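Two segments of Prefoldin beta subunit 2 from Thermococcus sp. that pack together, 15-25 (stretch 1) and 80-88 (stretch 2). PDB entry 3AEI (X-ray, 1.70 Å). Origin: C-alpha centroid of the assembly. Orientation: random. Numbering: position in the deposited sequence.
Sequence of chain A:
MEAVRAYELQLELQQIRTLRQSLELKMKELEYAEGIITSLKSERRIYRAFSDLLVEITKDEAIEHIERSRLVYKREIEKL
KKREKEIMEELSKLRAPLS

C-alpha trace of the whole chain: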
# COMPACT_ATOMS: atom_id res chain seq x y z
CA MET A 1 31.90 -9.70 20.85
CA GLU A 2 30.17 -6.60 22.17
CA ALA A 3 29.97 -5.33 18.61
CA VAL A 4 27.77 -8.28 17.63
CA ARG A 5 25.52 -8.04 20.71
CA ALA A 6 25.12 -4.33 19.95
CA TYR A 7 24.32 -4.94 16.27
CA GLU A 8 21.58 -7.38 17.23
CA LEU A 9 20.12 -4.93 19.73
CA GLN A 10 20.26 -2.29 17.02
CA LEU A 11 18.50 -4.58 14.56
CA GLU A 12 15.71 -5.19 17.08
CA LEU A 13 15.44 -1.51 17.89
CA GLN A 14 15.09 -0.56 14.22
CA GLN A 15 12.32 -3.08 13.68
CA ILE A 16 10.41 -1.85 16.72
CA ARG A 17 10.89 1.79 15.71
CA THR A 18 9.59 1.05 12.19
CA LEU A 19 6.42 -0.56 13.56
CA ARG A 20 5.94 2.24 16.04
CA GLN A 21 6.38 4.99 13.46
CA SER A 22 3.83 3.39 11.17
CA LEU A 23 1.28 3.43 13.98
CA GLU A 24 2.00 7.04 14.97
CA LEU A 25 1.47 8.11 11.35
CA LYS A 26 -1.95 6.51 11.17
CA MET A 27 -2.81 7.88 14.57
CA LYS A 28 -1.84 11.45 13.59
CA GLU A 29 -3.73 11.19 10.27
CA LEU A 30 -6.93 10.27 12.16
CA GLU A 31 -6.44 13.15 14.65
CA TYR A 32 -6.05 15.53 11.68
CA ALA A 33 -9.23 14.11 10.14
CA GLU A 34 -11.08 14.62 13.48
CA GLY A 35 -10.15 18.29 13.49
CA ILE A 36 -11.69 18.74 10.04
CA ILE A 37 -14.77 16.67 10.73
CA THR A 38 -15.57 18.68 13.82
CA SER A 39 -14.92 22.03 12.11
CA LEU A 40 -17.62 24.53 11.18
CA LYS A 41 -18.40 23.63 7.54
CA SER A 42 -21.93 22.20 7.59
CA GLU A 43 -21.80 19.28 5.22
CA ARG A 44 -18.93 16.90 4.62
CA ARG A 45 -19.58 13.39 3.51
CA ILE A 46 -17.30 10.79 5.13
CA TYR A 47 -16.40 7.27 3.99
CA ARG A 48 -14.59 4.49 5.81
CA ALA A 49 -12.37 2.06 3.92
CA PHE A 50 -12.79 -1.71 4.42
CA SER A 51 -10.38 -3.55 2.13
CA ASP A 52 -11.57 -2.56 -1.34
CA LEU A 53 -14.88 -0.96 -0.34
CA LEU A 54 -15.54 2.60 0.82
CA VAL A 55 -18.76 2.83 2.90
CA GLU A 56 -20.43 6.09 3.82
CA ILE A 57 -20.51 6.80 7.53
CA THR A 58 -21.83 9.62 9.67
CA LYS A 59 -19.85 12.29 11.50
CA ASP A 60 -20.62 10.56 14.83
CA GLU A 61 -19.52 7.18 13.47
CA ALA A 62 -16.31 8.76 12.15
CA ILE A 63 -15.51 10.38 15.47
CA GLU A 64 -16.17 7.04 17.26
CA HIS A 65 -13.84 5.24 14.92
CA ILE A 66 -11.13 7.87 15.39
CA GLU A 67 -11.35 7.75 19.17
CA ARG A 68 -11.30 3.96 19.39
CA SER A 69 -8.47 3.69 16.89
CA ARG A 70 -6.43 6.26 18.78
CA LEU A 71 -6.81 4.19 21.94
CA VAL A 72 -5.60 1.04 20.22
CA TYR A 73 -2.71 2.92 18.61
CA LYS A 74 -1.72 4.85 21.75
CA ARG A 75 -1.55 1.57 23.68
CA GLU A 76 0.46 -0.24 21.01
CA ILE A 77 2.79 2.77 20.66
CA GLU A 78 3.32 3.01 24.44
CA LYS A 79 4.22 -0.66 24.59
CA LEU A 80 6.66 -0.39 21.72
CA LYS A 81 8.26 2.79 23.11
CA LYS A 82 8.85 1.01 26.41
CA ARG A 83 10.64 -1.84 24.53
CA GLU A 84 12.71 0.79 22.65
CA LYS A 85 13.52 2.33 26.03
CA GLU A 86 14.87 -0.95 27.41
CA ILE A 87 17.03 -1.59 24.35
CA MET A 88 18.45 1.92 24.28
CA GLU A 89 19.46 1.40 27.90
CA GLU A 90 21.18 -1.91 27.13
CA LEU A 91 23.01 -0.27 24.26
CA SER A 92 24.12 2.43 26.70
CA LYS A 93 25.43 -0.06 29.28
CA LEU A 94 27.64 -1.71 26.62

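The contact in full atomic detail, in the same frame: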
# COMPACT_ATOMS: atom_id res chain seq x y z
N GLN A 15 13.57 -2.47 14.09
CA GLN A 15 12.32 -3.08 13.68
C GLN A 15 11.17 -2.57 14.52
O GLN A 15 10.07 -2.34 13.99
CB GLN A 15 12.44 -4.60 13.71
CG GLN A 15 13.51 -5.10 12.74
CD GLN A 15 13.60 -6.61 12.70
OE1 GLN A 15 13.14 -7.29 13.60
NE2 GLN A 15 14.24 -7.14 11.65
N ILE A 16 11.43 -2.37 15.82
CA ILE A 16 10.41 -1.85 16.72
C ILE A 16 10.08 -0.41 16.35
O ILE A 16 8.90 -0.02 16.32
CB ILE A 16 10.89 -1.83 18.15
CG1 ILE A 16 11.07 -3.27 18.63
CG2 ILE A 16 9.90 -1.12 19.03
CD1 ILE A 16 11.87 -3.33 19.92
N ARG A 17 11.10 0.40 16.08
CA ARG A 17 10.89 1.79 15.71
C ARG A 17 10.06 1.89 14.44
O ARG A 17 9.19 2.75 14.34
CB ARG A 17 12.23 2.52 15.47
CG ARG A 17 12.95 2.98 16.73
CD ARG A 17 14.35 3.49 16.40
NE ARG A 17 14.30 4.62 15.48
CZ ARG A 17 14.12 5.88 15.86
NH1 ARG A 17 13.97 6.17 17.15
NH2 ARG A 17 14.09 6.85 14.96
N THR A 18 10.32 1.01 13.47
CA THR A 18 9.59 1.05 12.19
C THR A 18 8.13 0.74 12.43
O THR A 18 7.26 1.43 11.89
CB THR A 18 10.21 0.06 11.17
OG1 THR A 18 11.45 0.61 10.75
CG2 THR A 18 9.34 -0.14 9.96
N LEU A 19 7.83 -0.24 13.27
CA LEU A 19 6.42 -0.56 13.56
C LEU A 19 5.75 0.60 14.29
O LEU A 19 4.62 1.00 13.99
CB LEU A 19 6.32 -1.79 14.47
CG LEU A 19 5.88 -3.16 13.95
CD1 LEU A 19 6.17 -3.31 12.50
CD2 LEU A 19 6.58 -4.23 14.78
N ARG A 20 6.46 1.15 15.26
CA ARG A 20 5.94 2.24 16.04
C ARG A 20 5.65 3.48 15.21
O ARG A 20 4.60 4.13 15.37
CB ARG A 20 6.91 2.57 17.18
CG ARG A 20 6.32 3.52 18.20
CD ARG A 20 6.87 4.91 18.00
NE ARG A 20 8.33 4.97 18.14
CZ ARG A 20 9.11 5.93 17.62
NH1 ARG A 20 8.58 6.94 16.93
NH2 ARG A 20 10.43 5.88 17.78
N GLN A 21 6.55 3.80 14.30
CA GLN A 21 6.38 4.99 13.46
C GLN A 21 5.19 4.85 12.51
O GLN A 21 4.55 5.84 12.15
CB GLN A 21 7.65 5.24 12.67
CG GLN A 21 8.77 5.71 13.59
CD GLN A 21 10.15 5.59 12.97
OE1 GLN A 21 10.34 4.86 11.98
NE2 GLN A 21 11.12 6.25 13.57
N SER A 22 4.93 3.61 12.09
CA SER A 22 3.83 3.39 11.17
C SER A 22 2.53 3.66 11.94
O SER A 22 1.60 4.27 11.42
CB SER A 22 3.86 1.95 10.64
OG SER A 22 2.69 1.68 9.89
N LEU A 23 2.48 3.21 13.18
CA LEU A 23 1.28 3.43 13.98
C LEU A 23 1.09 4.90 14.32
O LEU A 23 -0.04 5.41 14.26
CB LEU A 23 1.36 2.62 15.29
CG LEU A 23 1.48 1.13 15.15
CD1 LEU A 23 1.59 0.54 16.56
CD2 LEU A 23 0.27 0.56 14.41
N GLU A 24 2.17 5.62 14.65
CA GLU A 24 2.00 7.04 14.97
C GLU A 24 1.49 7.80 13.74
O GLU A 24 0.69 8.75 13.87
CB GLU A 24 3.33 7.65 15.44
CG GLU A 24 3.79 7.06 16.72
CD GLU A 24 5.07 7.68 17.26
OE1 GLU A 24 6.01 7.86 16.46
OE2 GLU A 24 5.13 7.97 18.49
N LEU A 25 1.94 7.41 12.54
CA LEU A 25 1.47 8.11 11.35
C LEU A 25 -0.05 7.97 11.19
O LEU A 25 -0.75 8.95 10.92
CB LEU A 25 2.18 7.59 10.07
CG LEU A 25 1.59 8.12 8.75
CD1 LEU A 25 1.75 9.63 8.62
CD2 LEU A 25 2.26 7.39 7.62
N LEU A 80 5.46 -0.30 22.54
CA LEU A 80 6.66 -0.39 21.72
C LEU A 80 7.72 0.60 22.21
O LEU A 80 8.91 0.27 22.21
CB LEU A 80 6.32 -0.14 20.23
CG LEU A 80 5.46 -1.17 19.52
CD1 LEU A 80 4.95 -0.60 18.23
CD2 LEU A 80 6.21 -2.46 19.30
N LYS A 81 7.31 1.80 22.62
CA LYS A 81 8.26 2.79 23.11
C LYS A 81 8.94 2.28 24.39
O LYS A 81 10.11 2.56 24.64
CB LYS A 81 7.59 4.17 23.31
CG LYS A 81 7.30 4.89 21.97
CD LYS A 81 6.71 6.31 22.08
CE LYS A 81 7.77 7.35 22.40
NZ LYS A 81 7.25 8.75 22.28
N LYS A 82 8.22 1.51 25.19
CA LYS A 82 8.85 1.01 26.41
C LYS A 82 9.91 -0.05 26.03
O LYS A 82 10.96 -0.11 26.68
CB LYS A 82 7.77 0.52 27.38
CG LYS A 82 8.07 -0.76 28.09
CD LYS A 82 7.82 -1.92 27.17
CE LYS A 82 6.35 -2.24 27.00
NZ LYS A 82 6.19 -3.44 26.13
N ARG A 83 9.65 -0.85 24.99
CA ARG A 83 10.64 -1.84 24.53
C ARG A 83 11.84 -1.09 23.94
O ARG A 83 12.99 -1.51 24.13
CB ARG A 83 10.06 -2.80 23.46
CG ARG A 83 9.20 -3.98 23.98
CD ARG A 83 8.66 -4.90 22.83
NE ARG A 83 9.73 -5.64 22.14
CZ ARG A 83 9.61 -6.22 20.95
NH1 ARG A 83 8.46 -6.16 20.28
NH2 ARG A 83 10.65 -6.85 20.41
N GLU A 84 11.60 0.01 23.23
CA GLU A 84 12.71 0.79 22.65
C GLU A 84 13.56 1.36 23.78
O GLU A 84 14.77 1.47 23.67
CB GLU A 84 12.21 1.98 21.83
CG GLU A 84 11.41 1.64 20.61
CD GLU A 84 10.83 2.88 19.92
OE1 GLU A 84 11.54 3.92 19.86
OE2 GLU A 84 9.67 2.81 19.44
N LYS A 85 12.88 1.74 24.86
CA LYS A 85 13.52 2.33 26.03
C LYS A 85 14.51 1.33 26.63
O LYS A 85 15.68 1.66 26.88
CB LYS A 85 12.44 2.68 27.05
CG LYS A 85 12.93 3.21 28.40
CD LYS A 85 13.50 4.62 28.29
CE LYS A 85 13.35 5.38 29.62
NZ LYS A 85 13.93 4.64 30.79
N GLU A 86 14.04 0.11 26.84
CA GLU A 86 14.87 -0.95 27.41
C GLU A 86 16.13 -1.19 26.56
O GLU A 86 17.25 -1.27 27.09
CB GLU A 86 14.08 -2.25 27.50
CG GLU A 86 12.87 -2.14 28.42
CD GLU A 86 11.89 -3.29 28.24
OE1 GLU A 86 10.94 -3.38 29.06
OE2 GLU A 86 12.04 -4.09 27.30
N ILE A 87 15.93 -1.34 25.26
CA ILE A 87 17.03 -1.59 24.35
C ILE A 87 18.03 -0.43 24.34
O ILE A 87 19.25 -0.65 24.41
CB ILE A 87 16.53 -1.85 22.90
CG1 ILE A 87 15.67 -3.12 22.87
CG2 ILE A 87 17.72 -1.97 21.93
CD1 ILE A 87 14.88 -3.27 21.54
N MET A 88 17.53 0.80 24.29
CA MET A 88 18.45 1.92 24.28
C MET A 88 19.31 1.91 25.54
O MET A 88 20.49 2.28 25.51
CB MET A 88 17.69 3.24 24.13
CG MET A 88 17.04 3.37 22.77
SD MET A 88 16.19 4.93 22.52
CE MET A 88 14.69 4.64 23.39
O HOH W 1 14.13 4.58 19.35
O HOH W 2 7.31 9.58 19.05

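Both stretches are helical throughout, and each is an interior portion of a longer helix. They run in nearly opposite directions, with 153° between their N-to-C directions, and their axes approach to 9.6 Å, a spacing typical of helices whose side chains interlock. The closest CA atoms are those of Arg-20 and Leu-80, 6.3 Å apart. Within each helix the backbone polar groups are satisfied along the regular i to i+4 ladder, as in Arg-20 N to Ile-16 O (2.9 Å) and Glu-84 N to Leu-80 O (2.9 Å), so side chains do the work of joining the two.

The apolar part of the seam is built from reciprocal knobs in holes. Ile-16 fits among Leu-80, Arg-83, Glu-84 and Ile-87. Ile-16 CD1 meets Ile-87 CD1 at 3.4 Å, while Ile-16 CG2 lies 3.5 Å from Glu-84 CG and 3.9 Å from Leu-80 CB. A branched aliphatic side chain suits this buried site because its two arms reach different walls of the pocket. Ile-16 CD1 also lies over one face of the Arg-83 guanidinium, 3.8 Å from Arg-83 NH2; the flat face of that group accepts an apolar neighbour while its N-H bonds point outward in the plane, and NH2 is hydrogen-bonded elsewhere in the structure. In return, Leu-80 enters the hole formed by Ile-16, Leu-19, Arg-20 and Leu-23. Its CD1 lies 3.9 Å from Leu-23 CD1, 4.2 Å from Leu-19 CB and 3.7 Å from Arg-20 CA, so leucine reaches close to the opposing backbone.

Beside this core, Arg-20 and Glu-84 form a two-pronged salt bridge. Arg-20 NE donates to Glu-84 OE2 (2.9 Å, 174°) and Arg-20 NH2 to Glu-84 OE1 (3.1 Å, 161°). Two donors on one edge of a guanidinium match the two oxygens of a carboxylate, which gives the buried Glu-84 charge a strong, directional partner. Arg-20 NH1 turns instead to its own helix, bonding Glu-24 OE1 at 2.8 Å.

Water extends the polar network. Arg-17 NH1 and Glu-84 OE1, 4.3 Å apart, are too distant for a salt bridge, but water 1 accepts from Arg-17 NH1 and donates to Glu-84 OE1, both at 2.7 Å. Water 2 similarly links Glu-24 and Lys-81, donating to Glu-24 OE2 (2.8 Å) and accepting a weak bond from Lys-81 NZ (3.3 Å). Long, flexible lysine and arginine side chains suit such exposed margins, where charge can remain hydrated.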